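Local coordinates for protein sugar kinase (Agrobacterium tumefaciens, PDB 2RBC) that probably phosphorylates a carbohydrate substrate with ATP, as a sugar kinase of the ribokinase (pfkB) family whose own substrate is not established, at residues L33-A38 with S84-V89; E60-A65 with G312-P317; P116-A121 with H141-K146; V269-A274 with L305-F310. All coordinates share one frame; numbering follows the deposited sequence.

Contact 1. Residues L33-A38 with S84-V89; sequences LCVGAA and SLWGAV
Leu-33 packs over the indole of Trp-86 where two neighbouring parallel strands, 31-35 and 82-90, run side by side in the central sheet of the ribokinase-like alpha/beta fold. CB of Leu-33 leaves the sheet on the face it shares with Ser-84, Val-35 and Trp-86. With CG anti to the backbone N (chi1 -179°), the chain leans across to the neighbouring strand. CD1 comes down on the five-membered ring, 3.4 Å from the ring centroid and 5° off the normal, a CH-pi contact. CD2 lies over the six-membered ring, with CZ3 of Trp-86 at 3.9 Å. The fork thus spans both rings, and helix 168-180 packs on the same two residues. On the reverse face Cys-34 and Leu-85 meet beneath helix 68-78, CD1 of Leu-85 resting 3.5 Å from Cys-34 O.

Three backbone bonds knit the strands: Cys-34 N to Ser-84 O (2.8 Å), Trp-86 N to Cys-34 O, and Gly-36 N to Trp-86 O. Beyond Gly-36, whose positive phi suits glycine, the chains part and water takes over. One water donates to Gly-36 O and accepts from Ala-88 N; a second donates to Ala-38 O at 2.7 Å and to Ala-88 O at 2.9 Å.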
loop_
_atom_site.group_PDB
_atom_site.type_symbol
_atom_site.label_atom_id
_atom_site.label_comp_id
_atom_site.label_asym_id
_atom_site.label_seq_id
_atom_site.Cartn_x
_atom_site.Cartn_y
_atom_site.Cartn_z
ATOM N N LEU A 33 -0.453 24.311 16.706
ATOM C CA LEU A 33 0.644 23.601 16.071
ATOM C C LEU A 33 0.676 22.158 16.500
ATOM O O LEU A 33 0.822 21.857 17.679
ATOM C CB LEU A 33 1.996 24.197 16.441
ATOM C CG LEU A 33 3.260 23.554 15.824
ATOM C CD1 LEU A 33 3.264 23.568 14.234
ATOM C CD2 LEU A 33 4.516 24.215 16.372
ATOM N N CYS A 34 0.587 21.269 15.528
ATOM C CA CYS A 34 0.763 19.822 15.768
ATOM C C CYS A 34 2.097 19.415 15.193
ATOM O O CYS A 34 2.481 19.869 14.134
ATOM C CB CYS A 34 -0.368 19.039 15.128
ATOM S SG CYS A 34 -1.963 19.552 15.777
ATOM N N VAL A 35 2.826 18.565 15.908
ATOM C CA VAL A 35 4.143 18.115 15.477
ATOM C C VAL A 35 4.243 16.595 15.535
ATOM O O VAL A 35 3.926 15.991 16.569
ATOM C CB VAL A 35 5.237 18.665 16.386
ATOM C CG1 VAL A 35 6.621 18.210 15.912
ATOM C CG2 VAL A 35 5.125 20.219 16.491
ATOM N N GLY A 36 4.661 16.000 14.419
ATOM C CA GLY A 36 4.971 14.574 14.357
ATOM C C GLY A 36 4.689 13.827 13.071
ATOM O O GLY A 36 5.041 14.254 11.996
ATOM N N ALA A 37 4.003 12.702 13.203
ATOM C CA ALA A 37 3.765 11.778 12.096
ATOM C C ALA A 37 2.858 12.256 10.966
ATOM O O ALA A 37 1.816 12.855 11.201
ATOM C CB ALA A 37 3.252 10.458 12.654
ATOM N N ALA A 38 3.280 11.919 9.746
ATOM C CA ALA A 38 2.604 12.204 8.476
ATOM C C ALA A 38 2.871 10.997 7.586
ATOM O O ALA A 38 4.012 10.813 7.089
ATOM C CB ALA A 38 3.142 13.477 7.841
ATOM N N SER A 84 -1.799 23.864 12.076
ATOM C CA SER A 84 -0.533 23.758 11.335
ATOM C C SER A 84 0.163 22.474 11.751
ATOM O O SER A 84 -0.002 22.020 12.871
ATOM C CB SER A 84 0.373 24.925 11.647
ATOM O OG SER A 84 -0.151 26.108 11.110
ATOM N N LEU A 85 0.928 21.893 10.835
ATOM C CA LEU A 85 1.627 20.680 11.086
ATOM C C LEU A 85 3.104 20.798 10.691
ATOM O O LEU A 85 3.424 21.257 9.612
ATOM C CB LEU A 85 0.941 19.558 10.324
ATOM C CG LEU A 85 1.504 18.144 10.420
ATOM C CD1 LEU A 85 1.351 17.523 11.771
ATOM C CD2 LEU A 85 0.899 17.252 9.315
ATOM N N TRP A 86 3.983 20.389 11.606
ATOM C CA TRP A 86 5.410 20.250 11.330
ATOM C C TRP A 86 5.625 18.770 11.391
ATOM O O TRP A 86 5.195 18.115 12.309
ATOM C CB TRP A 86 6.287 20.935 12.376
ATOM C CG TRP A 86 6.197 22.423 12.373
ATOM C CD1 TRP A 86 5.497 23.219 11.491
ATOM C CD2 TRP A 86 6.856 23.313 13.274
ATOM N NE1 TRP A 86 5.671 24.554 11.812
ATOM C CE2 TRP A 86 6.496 24.636 12.904
ATOM C CE3 TRP A 86 7.714 23.127 14.365
ATOM C CZ2 TRP A 86 6.981 25.758 13.575
ATOM C CZ3 TRP A 86 8.179 24.268 15.048
ATOM C CH2 TRP A 86 7.806 25.550 14.648
ATOM N N GLY A 87 6.261 18.248 10.371
ATOM C CA GLY A 87 6.381 16.813 10.177
ATOM C C GLY A 87 7.308 16.731 8.998
ATOM O O GLY A 87 7.665 17.769 8.431
ATOM N N ALA A 88 7.720 15.526 8.642
ATOM C CA ALA A 88 8.673 15.317 7.563
ATOM C C ALA A 88 8.119 14.334 6.551
ATOM O O ALA A 88 7.483 13.343 6.916
ATOM C CB ALA A 88 10.058 14.802 8.107
ATOM N N VAL A 89 8.374 14.622 5.274
ATOM C CA VAL A 89 8.155 13.662 4.190
ATOM C C VAL A 89 9.462 13.578 3.436
ATOM O O VAL A 89 10.316 14.451 3.580
ATOM C CB VAL A 89 6.997 14.072 3.212
ATOM C CG1 VAL A 89 5.636 13.949 3.890
ATOM C CG2 VAL A 89 7.214 15.449 2.643
HETATM O O HOH W 1 6.871 13.279 10.338
HETATM O O HOH W 2 6.480 10.749 6.111
#

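Contact 2. Residues E60-A65 with G312-P317; sequences EVLQIA and GRIGAP
Arg-313 grips the carbonyl of Ala-65 side-on, joining strand 60-66, outermost in this chain's four-stranded lid sheet, to the loop that precedes helix 319-330 in the large alpha/beta domain. In ribokinase relatives such a lid lies over the sugar site. Both NE (2.7 Å) and NH2 (3.0 Å) of Arg-313 donate to Ala-65 O. The oxygen lies within 1° of the guanidinium plane, and both donors sit in the carbonyl plane, which restrains the rotation of the group. The NE bond is the straighter, at 157° against 138°. The Arg-313 chain is extended from CG to NE, and this carries the guanidinium across to the strand.

Ile-64 is at the centre of the apolar part. Its CD1 sits 3.8 Å above the guanidinium plane of Arg-313, over the centre, while CG1 approaches NH2 of the same group at 3.6 Å. The side chains of Ile-64 and Arg-313 cross obliquely, and CD1 also touches the aliphatic stem of Arg-313 at CG. Ile-314 closes in beside it, its CB and CD1 against Ile-64 CD1, and its CG2 faces Leu-62 CD2 at 4.3 Å.

In the next shell, Ser-105 OG bonds to Arg-313 NH2 and Tyr-74 makes a cation-pi contact with the guanidinium. Glu-66 accepts from the backbone N of Arg-313, and on the lid side Val-61 O accepts a hydrogen bond from NH2 of Arg-119 of the second subunit. The arginine springs from a turn closed by its own backbone: Ala-316 N donates to Arg-313 O at 2.9 Å.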
loop_
_atom_site.group_PDB
_atom_site.type_symbol
_atom_site.label_atom_id
_atom_site.label_comp_id
_atom_site.label_asym_id
_atom_site.label_seq_id
_atom_site.Cartn_x
_atom_site.Cartn_y
_atom_site.Cartn_z
ATOM N N GLU A 60 -13.561 -2.552 0.267
ATOM C CA GLU A 60 -13.431 -1.108 0.261
ATOM C C GLU A 60 -11.962 -0.795 0.484
ATOM O O GLU A 60 -11.300 -1.486 1.253
ATOM C CB GLU A 60 -14.284 -0.500 1.379
ATOM C CG GLU A 60 -14.400 0.978 1.325
ATOM C CD GLU A 60 -15.423 1.520 2.301
ATOM O OE1 GLU A 60 -16.118 0.710 2.952
ATOM O OE2 GLU A 60 -15.498 2.749 2.405
ATOM N N VAL A 61 -11.438 0.197 -0.226
ATOM C CA VAL A 61 -10.024 0.606 -0.068
ATOM C C VAL A 61 -9.968 2.133 0.016
ATOM O O VAL A 61 -10.534 2.823 -0.821
ATOM C CB VAL A 61 -9.111 0.077 -1.223
ATOM C CG1 VAL A 61 -7.655 0.545 -1.056
ATOM C CG2 VAL A 61 -9.198 -1.464 -1.337
ATOM N N LEU A 62 -9.270 2.647 1.020
ATOM C CA LEU A 62 -9.102 4.094 1.215
ATOM C C LEU A 62 -7.640 4.395 1.422
ATOM O O LEU A 62 -7.000 3.803 2.292
ATOM C CB LEU A 62 -9.876 4.581 2.442
ATOM C CG LEU A 62 -9.857 6.081 2.873
ATOM C CD1 LEU A 62 -10.554 6.978 1.827
ATOM C CD2 LEU A 62 -10.427 6.302 4.256
ATOM N N GLN A 63 -7.127 5.319 0.614
ATOM C CA GLN A 63 -5.823 5.907 0.827
ATOM C C GLN A 63 -5.966 7.267 1.462
ATOM O O GLN A 63 -6.656 8.135 0.925
ATOM C CB GLN A 63 -5.065 6.010 -0.474
ATOM C CG GLN A 63 -4.746 4.641 -1.049
ATOM C CD GLN A 63 -3.727 4.695 -2.180
ATOM O OE1 GLN A 63 -4.026 5.166 -3.253
ATOM N NE2 GLN A 63 -2.539 4.171 -1.937
ATOM N N ILE A 64 -5.358 7.421 2.634
ATOM C CA ILE A 64 -5.509 8.602 3.453
ATOM C C ILE A 64 -4.191 8.979 4.152
ATOM O O ILE A 64 -3.519 8.147 4.767
ATOM C CB ILE A 64 -6.745 8.469 4.441
ATOM C CG1 ILE A 64 -6.980 9.791 5.175
ATOM C CG2 ILE A 64 -6.678 7.253 5.387
ATOM C CD1 ILE A 64 -8.382 9.873 5.790
ATOM N N ALA A 65 -3.811 10.247 4.044
ATOM C CA ALA A 65 -2.657 10.751 4.768
ATOM C C ALA A 65 -3.102 11.046 6.202
ATOM O O ALA A 65 -4.055 11.791 6.444
ATOM C CB ALA A 65 -2.067 12.039 4.118
ATOM N N GLY A 312 -10.065 5.495 9.399
ATOM C CA GLY A 312 -9.052 6.269 10.094
ATOM C C GLY A 312 -9.565 7.589 10.627
ATOM O O GLY A 312 -10.591 7.626 11.303
ATOM N N ARG A 313 -8.886 8.676 10.278
ATOM C CA ARG A 313 -9.316 10.010 10.672
ATOM C C ARG A 313 -10.552 10.553 9.946
ATOM O O ARG A 313 -11.106 11.583 10.373
ATOM C CB ARG A 313 -8.153 11.006 10.528
ATOM C CG ARG A 313 -7.643 11.241 9.119
ATOM C CD ARG A 313 -6.828 12.522 9.000
ATOM N NE ARG A 313 -6.323 12.713 7.656
ATOM C CZ ARG A 313 -6.972 13.334 6.670
ATOM N NH1 ARG A 313 -8.160 13.894 6.870
ATOM N NH2 ARG A 313 -6.431 13.374 5.463
ATOM N N ILE A 314 -11.020 9.870 8.886
ATOM C CA ILE A 314 -12.022 10.440 7.972
ATOM C C ILE A 314 -13.347 10.682 8.661
ATOM O O ILE A 314 -14.074 11.571 8.283
ATOM C CB ILE A 314 -12.202 9.593 6.669
ATOM C CG1 ILE A 314 -12.648 10.496 5.511
ATOM C CG2 ILE A 314 -13.161 8.422 6.871
ATOM C CD1 ILE A 314 -11.814 11.786 5.406
ATOM N N GLY A 315 -13.626 9.928 9.712
ATOM C CA GLY A 315 -14.817 10.171 10.528
ATOM C C GLY A 315 -14.769 11.314 11.526
ATOM O O GLY A 315 -15.709 11.453 12.318
ATOM N N ALA A 316 -13.679 12.087 11.560
ATOM C CA ALA A 316 -13.549 13.164 12.551
ATOM C C ALA A 316 -14.770 14.080 12.396
ATOM O O ALA A 316 -15.034 14.560 11.310
ATOM C CB ALA A 316 -12.254 13.936 12.360
ATOM N N PRO A 317 -15.554 14.267 13.468
ATOM C CA PRO A 317 -16.747 15.134 13.341
ATOM C C PRO A 317 -16.475 16.627 13.342
ATOM O O PRO A 317 -15.413 17.083 13.765
ATOM C CB PRO A 317 -17.558 14.774 14.585
ATOM C CG PRO A 317 -16.556 14.454 15.581
ATOM C CD PRO A 317 -15.460 13.703 14.823
#

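Contact 3. Residues P116-A121 with H141-K146; sequences PGARSA and HRLHEK. With SO4 (sulfate ion), chain F.
Arg-142 lays one face of its guanidinium over the carbonyl oxygen of Gly-117 and turns an edge to a sulfate ion, probably from the crystallisation liquor. Gly-117 O stands 3.2 Å from the guanidinium plane of Arg-142, over its centre and facing CZ. No N-H of the group points at this oxygen; the attraction is probably electrostatic, between a cationic face and the negative end of a carbonyl. The bend of Arg-142 at chi3 (-60°) turns the group into this position. Sulfate O4 lies at the rim, 3.4 Å from NH2 of Arg-142, one of three weak bonds from NH1 and NH2 to the ion. Arg-119 comes to the sulfate from another direction, its CD 3.7 Å from O1, with its guanidinium plane turned 74° from that of Arg-142. Both arginines have firmer partners: NH2 of Arg-142 forms a salt bridge with Asp-140, and NH2 of Arg-119 donates to Val-61 O of the second subunit.

The buried half is apolar. Ala-118 CB points at the backbone of the short 3-10 turn 141-143, reaching Leu-143 N at 3.6 Å, and touches CD2 of Leu-143 at 3.7 Å. The fork of Leu-143 straddles the carbonyl of Arg-119, with CG 3.5 Å from Arg-119 O, and sends CD1 on to Ala-121 CB.

One segment leads into strand 121-127 and the other follows strand 133-138, so these contacts close the base of the antiparallel beta-hairpin in the ribokinase-type lid, beside the subunit interface.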
loop_
_atom_site.group_PDB
_atom_site.type_symbol
_atom_site.label_atom_id
_atom_site.label_comp_id
_atom_site.label_asym_id
_atom_site.label_seq_id
_atom_site.Cartn_x
_atom_site.Cartn_y
_atom_site.Cartn_z
ATOM N N PRO A 116 15.581 15.640 2.229
ATOM C CA PRO A 116 16.163 15.081 0.995
ATOM C C PRO A 116 16.820 13.698 1.217
ATOM O O PRO A 116 17.460 13.466 2.257
ATOM C CB PRO A 116 17.191 16.152 0.552
ATOM C CG PRO A 116 17.510 16.931 1.817
ATOM C CD PRO A 116 16.202 16.921 2.617
ATOM N N GLY A 117 16.576 12.780 0.281
ATOM C CA GLY A 117 17.023 11.390 0.419
ATOM C C GLY A 117 16.299 10.469 1.399
ATOM O O GLY A 117 16.628 9.275 1.480
ATOM N N ALA A 118 15.337 10.987 2.163
ATOM C CA ALA A 118 14.500 10.128 2.994
ATOM C C ALA A 118 13.308 9.650 2.162
ATOM O O ALA A 118 12.895 10.296 1.185
ATOM C CB ALA A 118 14.024 10.873 4.289
ATOM N N ARG A 119 12.767 8.506 2.553
ATOM C CA ARG A 119 11.570 7.987 1.963
ATOM C C ARG A 119 10.425 8.289 2.891
ATOM O O ARG A 119 10.539 8.118 4.107
ATOM C CB ARG A 119 11.687 6.484 1.725
ATOM C CG ARG A 119 12.709 6.173 0.626
ATOM C CD ARG A 119 12.964 4.673 0.501
ATOM N NE ARG A 119 11.764 3.973 0.072
ATOM C CZ ARG A 119 11.557 2.655 0.155
ATOM N NH1 ARG A 119 12.480 1.830 0.657
ATOM N NH2 ARG A 119 10.397 2.168 -0.268
ATOM N N SER A 120 9.320 8.734 2.314
ATOM C CA SER A 120 8.132 9.066 3.090
ATOM C C SER A 120 7.492 7.820 3.704
ATOM O O SER A 120 7.517 6.740 3.115
ATOM C CB SER A 120 7.088 9.740 2.216
ATOM O OG SER A 120 7.558 10.948 1.691
ATOM N N ALA A 121 6.873 8.006 4.874
ATOM C CA ALA A 121 6.234 6.932 5.601
ATOM C C ALA A 121 4.938 6.548 4.914
ATOM O O ALA A 121 4.180 7.394 4.436
ATOM C CB ALA A 121 5.950 7.344 7.067
ATOM N N HIS A 141 13.879 6.180 9.273
ATOM C CA HIS A 141 14.399 7.091 10.323
ATOM C C HIS A 141 15.055 8.367 9.763
ATOM O O HIS A 141 15.129 9.375 10.433
ATOM C CB HIS A 141 15.412 6.363 11.198
ATOM C CG HIS A 141 16.693 6.052 10.476
ATOM N ND1 HIS A 141 16.929 4.837 9.861
ATOM C CD2 HIS A 141 17.785 6.818 10.223
ATOM C CE1 HIS A 141 18.120 4.860 9.283
ATOM N NE2 HIS A 141 18.655 6.055 9.478
ATOM N N ARG A 142 15.545 8.314 8.538
ATOM C CA ARG A 142 16.177 9.483 7.922
ATOM C C ARG A 142 15.232 10.663 7.789
ATOM O O ARG A 142 15.672 11.793 7.609
ATOM C CB ARG A 142 16.704 9.151 6.551
ATOM C CG ARG A 142 17.858 8.144 6.552
ATOM C CD ARG A 142 18.299 7.798 5.132
ATOM N NE ARG A 142 17.222 7.213 4.350
ATOM C CZ ARG A 142 17.375 6.608 3.175
ATOM N NH1 ARG A 142 18.589 6.494 2.614
ATOM N NH2 ARG A 142 16.306 6.108 2.549
ATOM N N LEU A 143 13.930 10.409 7.871
ATOM C CA LEU A 143 12.954 11.484 7.887
ATOM C C LEU A 143 13.268 12.546 8.971
ATOM O O LEU A 143 13.083 13.742 8.754
ATOM C CB LEU A 143 11.549 10.899 8.087
ATOM C CG LEU A 143 10.906 10.257 6.850
ATOM C CD1 LEU A 143 9.644 9.523 7.259
ATOM C CD2 LEU A 143 10.631 11.318 5.806
ATOM N N HIS A 144 13.748 12.078 10.116
ATOM C CA HIS A 144 13.822 12.867 11.347
ATOM C C HIS A 144 15.233 12.984 11.877
ATOM O O HIS A 144 15.431 13.183 13.075
ATOM C CB HIS A 144 12.920 12.222 12.414
ATOM C CG HIS A 144 11.484 12.169 12.015
ATOM N ND1 HIS A 144 10.737 11.016 12.070
ATOM C CD2 HIS A 144 10.685 13.109 11.473
ATOM C CE1 HIS A 144 9.526 11.257 11.616
ATOM N NE2 HIS A 144 9.464 12.523 11.248
ATOM N N GLU A 145 16.219 12.902 11.004
ATOM C CA GLU A 145 17.618 12.924 11.436
ATOM C C GLU A 145 18.256 14.329 11.373
ATOM O O GLU A 145 19.406 14.522 11.796
ATOM C CB GLU A 145 18.440 11.946 10.592
ATOM C CG GLU A 145 18.714 12.416 9.166
ATOM C CD GLU A 145 19.539 11.407 8.345
ATOM O OE1 GLU A 145 19.920 10.314 8.879
ATOM O OE2 GLU A 145 19.802 11.718 7.150
ATOM N N LYS A 146 17.533 15.292 10.813
ATOM C CA LYS A 146 18.046 16.628 10.651
ATOM C C LYS A 146 17.284 17.574 11.560
ATOM O O LYS A 146 16.108 17.381 11.892
ATOM C CB LYS A 146 17.924 17.048 9.200
ATOM C CG LYS A 146 18.833 18.152 8.773
ATOM C CD LYS A 146 19.138 18.025 7.262
ATOM C CE LYS A 146 19.464 19.390 6.589
ATOM N NZ LYS A 146 20.367 20.282 7.417
HETATM S S SO4 F . 17.054 3.931 -0.398
HETATM O O1 SO4 F . 16.326 3.243 0.671
HETATM O O2 SO4 F . 18.438 4.186 0.002
HETATM O O3 SO4 F . 17.052 3.098 -1.596
HETATM O O4 SO4 F . 16.397 5.199 -0.703
#

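Contact 4. Residues V269-A274 with L305-F310; sequences VDTLAA and LKCTVF. With EDO (1,2-ethanediol), chain L.
Lys-306 NZ is gripped by backbone carbonyls: Asp-270 O accepts at 2.7 Å, Leu-272 O accepts weakly at 2.9 Å, and Gly-312 O is a third partner. The buried ammonium is thus met by oxygens of the chain, which would plausibly favour its charged state. Successive bends, at chi2 (-121°), chi3 and chi4, curl the lysine back over the turn, bringing CD to 3.8 Å from the carbonyl carbon of Ala-273.

Asp-270 serves both sides. Its N donates to Cys-307 O at 2.9 Å, nearly straight at 167°, and its O faces the CA-H of Cys-307. Its carboxylate forms an Asx turn, OD1 accepting from Leu-272 N from above the carboxylate plane, while OD2 takes the amides of Gly-311 and Gly-312. Packing fills the remainder: Cys-307 SG meets Ala-274 CB at 3.6 Å, and Val-269 CG2 lies against Thr-308 O at 3.4 Å. At the surface, Thr-271 OG1 shares a hydrogen bond with a 1,2-ethanediol, probably from the crystallisation liquor.

A type II turn, Thr-271 to Ala-274, then leads into helix 274-287 with Ala-273 at the N-cap. The sequence and this entry into a helix match the DTxxAGD signature of pfkB kinases, which in relatives builds the anion hole and carries the catalytic base, here braced against the end of helix 292-307.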
loop_
_atom_site.group_PDB
_atom_site.type_symbol
_atom_site.label_atom_id
_atom_site.label_comp_id
_atom_site.label_asym_id
_atom_site.label_seq_id
_atom_site.Cartn_x
_atom_site.Cartn_y
_atom_site.Cartn_z
ATOM N N VAL A 269 -17.055 0.932 14.914
ATOM C CA VAL A 269 -16.771 0.472 13.545
ATOM C C VAL A 269 -15.265 0.480 13.185
ATOM O O VAL A 269 -14.744 -0.466 12.558
ATOM C CB VAL A 269 -17.552 1.339 12.517
ATOM C CG1 VAL A 269 -17.261 0.926 11.089
ATOM C CG2 VAL A 269 -19.034 1.251 12.796
ATOM N N ASP A 270 -14.585 1.554 13.549
ATOM C CA ASP A 270 -13.169 1.728 13.235
ATOM C C ASP A 270 -12.557 2.678 14.243
ATOM O O ASP A 270 -12.801 3.870 14.203
ATOM C CB ASP A 270 -13.001 2.206 11.790
ATOM C CG ASP A 270 -11.549 2.445 11.398
ATOM O OD1 ASP A 270 -10.633 2.098 12.166
ATOM O OD2 ASP A 270 -11.339 3.011 10.313
ATOM N N THR A 271 -11.773 2.138 15.169
ATOM C CA THR A 271 -11.170 2.955 16.211
ATOM C C THR A 271 -9.826 3.561 15.766
ATOM O O THR A 271 -9.218 4.284 16.502
ATOM C CB THR A 271 -10.945 2.151 17.493
ATOM O OG1 THR A 271 -9.976 1.143 17.221
ATOM C CG2 THR A 271 -12.223 1.519 17.992
ATOM N N LEU A 272 -9.380 3.292 14.540
ATOM C CA LEU A 272 -8.131 3.896 14.054
ATOM C C LEU A 272 -8.234 5.415 14.138
ATOM O O LEU A 272 -9.213 5.979 13.680
ATOM C CB LEU A 272 -7.869 3.416 12.614
ATOM C CG LEU A 272 -6.565 3.811 11.943
ATOM C CD1 LEU A 272 -5.350 3.361 12.744
ATOM C CD2 LEU A 272 -6.542 3.225 10.513
ATOM N N ALA A 273 -7.244 6.064 14.760
ATOM C CA ALA A 273 -7.191 7.551 14.889
ATOM C C ALA A 273 -8.064 8.160 15.996
ATOM O O ALA A 273 -8.132 9.376 16.123
ATOM C CB ALA A 273 -7.484 8.245 13.523
ATOM N N ALA A 274 -8.758 7.329 16.768
ATOM C CA ALA A 274 -9.696 7.796 17.797
ATOM C C ALA A 274 -8.956 8.684 18.797
ATOM O O ALA A 274 -9.362 9.803 19.076
ATOM C CB ALA A 274 -10.373 6.605 18.501
ATOM N N LEU A 305 -17.590 9.711 18.077
ATOM C CA LEU A 305 -18.182 9.917 16.780
ATOM C C LEU A 305 -17.305 9.345 15.683
ATOM O O LEU A 305 -17.802 8.618 14.802
ATOM C CB LEU A 305 -18.471 11.406 16.534
ATOM C CG LEU A 305 -19.758 11.942 17.185
ATOM C CD1 LEU A 305 -19.674 13.470 17.295
ATOM C CD2 LEU A 305 -20.910 11.607 16.352
ATOM N N LYS A 306 -16.010 9.620 15.756
ATOM C CA LYS A 306 -15.102 9.179 14.710
ATOM C C LYS A 306 -15.080 7.654 14.612
ATOM O O LYS A 306 -14.875 7.107 13.529
ATOM C CB LYS A 306 -13.701 9.712 14.978
ATOM C CG LYS A 306 -12.665 9.415 13.896
ATOM C CD LYS A 306 -11.513 8.623 14.456
ATOM C CE LYS A 306 -11.872 7.177 14.729
ATOM N NZ LYS A 306 -12.114 6.390 13.460
ATOM N N CYS A 307 -15.303 6.979 15.730
ATOM C CA CYS A 307 -15.252 5.501 15.782
ATOM C C CYS A 307 -16.365 4.796 15.035
ATOM O O CYS A 307 -16.242 3.613 14.712
ATOM C CB CYS A 307 -15.197 4.987 17.239
ATOM S SG CYS A 307 -13.644 5.286 18.076
ATOM N N THR A 308 -17.428 5.524 14.714
ATOM C CA THR A 308 -18.581 4.970 14.033
ATOM C C THR A 308 -18.488 4.968 12.527
ATOM O O THR A 308 -19.405 4.510 11.868
ATOM C CB THR A 308 -19.858 5.720 14.474
ATOM O OG1 THR A 308 -19.798 7.077 14.024
ATOM C CG2 THR A 308 -19.985 5.661 15.980
ATOM N N VAL A 309 -17.382 5.477 11.980
ATOM C CA VAL A 309 -17.139 5.573 10.543
ATOM C C VAL A 309 -15.847 4.837 10.163
ATOM O O VAL A 309 -14.795 5.075 10.747
ATOM C CB VAL A 309 -17.006 7.063 10.140
ATOM C CG1 VAL A 309 -16.689 7.250 8.663
ATOM C CG2 VAL A 309 -18.304 7.798 10.491
ATOM N N PHE A 310 -15.933 3.961 9.176
ATOM C CA PHE A 310 -14.729 3.374 8.588
ATOM C C PHE A 310 -13.847 4.440 7.957
ATOM O O PHE A 310 -14.297 5.246 7.146
ATOM C CB PHE A 310 -15.076 2.368 7.481
ATOM C CG PHE A 310 -13.879 1.915 6.705
ATOM C CD1 PHE A 310 -12.978 1.012 7.266
ATOM C CD2 PHE A 310 -13.606 2.429 5.454
ATOM C CE1 PHE A 310 -11.870 0.626 6.595
ATOM C CE2 PHE A 310 -12.475 2.041 4.784
ATOM C CZ PHE A 310 -11.625 1.124 5.356
HETATM C C1 EDO L . -8.532 -0.120 19.787
HETATM O O1 EDO L . -9.329 -0.920 18.894
HETATM C C2 EDO L . -7.061 -0.085 19.345
HETATM O O2 EDO L . -6.618 1.260 19.061
#

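Overall arrangement
Contact 1 is the core case, fully buried in the central sheet, where regular strand bonds and an aromatic face do the work. Contact 3 touches it, Leu-143 O packing on Ala-88 CB, yet is only partly buried, lacks hydrogen bonds between its segments and ends at a sulfate. Contacts 2 and 4, centres about 9 Å apart, form a second pair, the 312-317 loop bonding to both Asp-270 and Lys-306. In contact 2 two arginine nitrogens share one carbonyl, whereas in contact 4 one lysine nitrogen serves several. Contact 2 uses a strand of the lid sheet, contact 3 the loops at the foot of its hairpin; contact 3 donates through Arg-119 to Val-61 of the second subunit, and contact 2 accepts the equivalent bond.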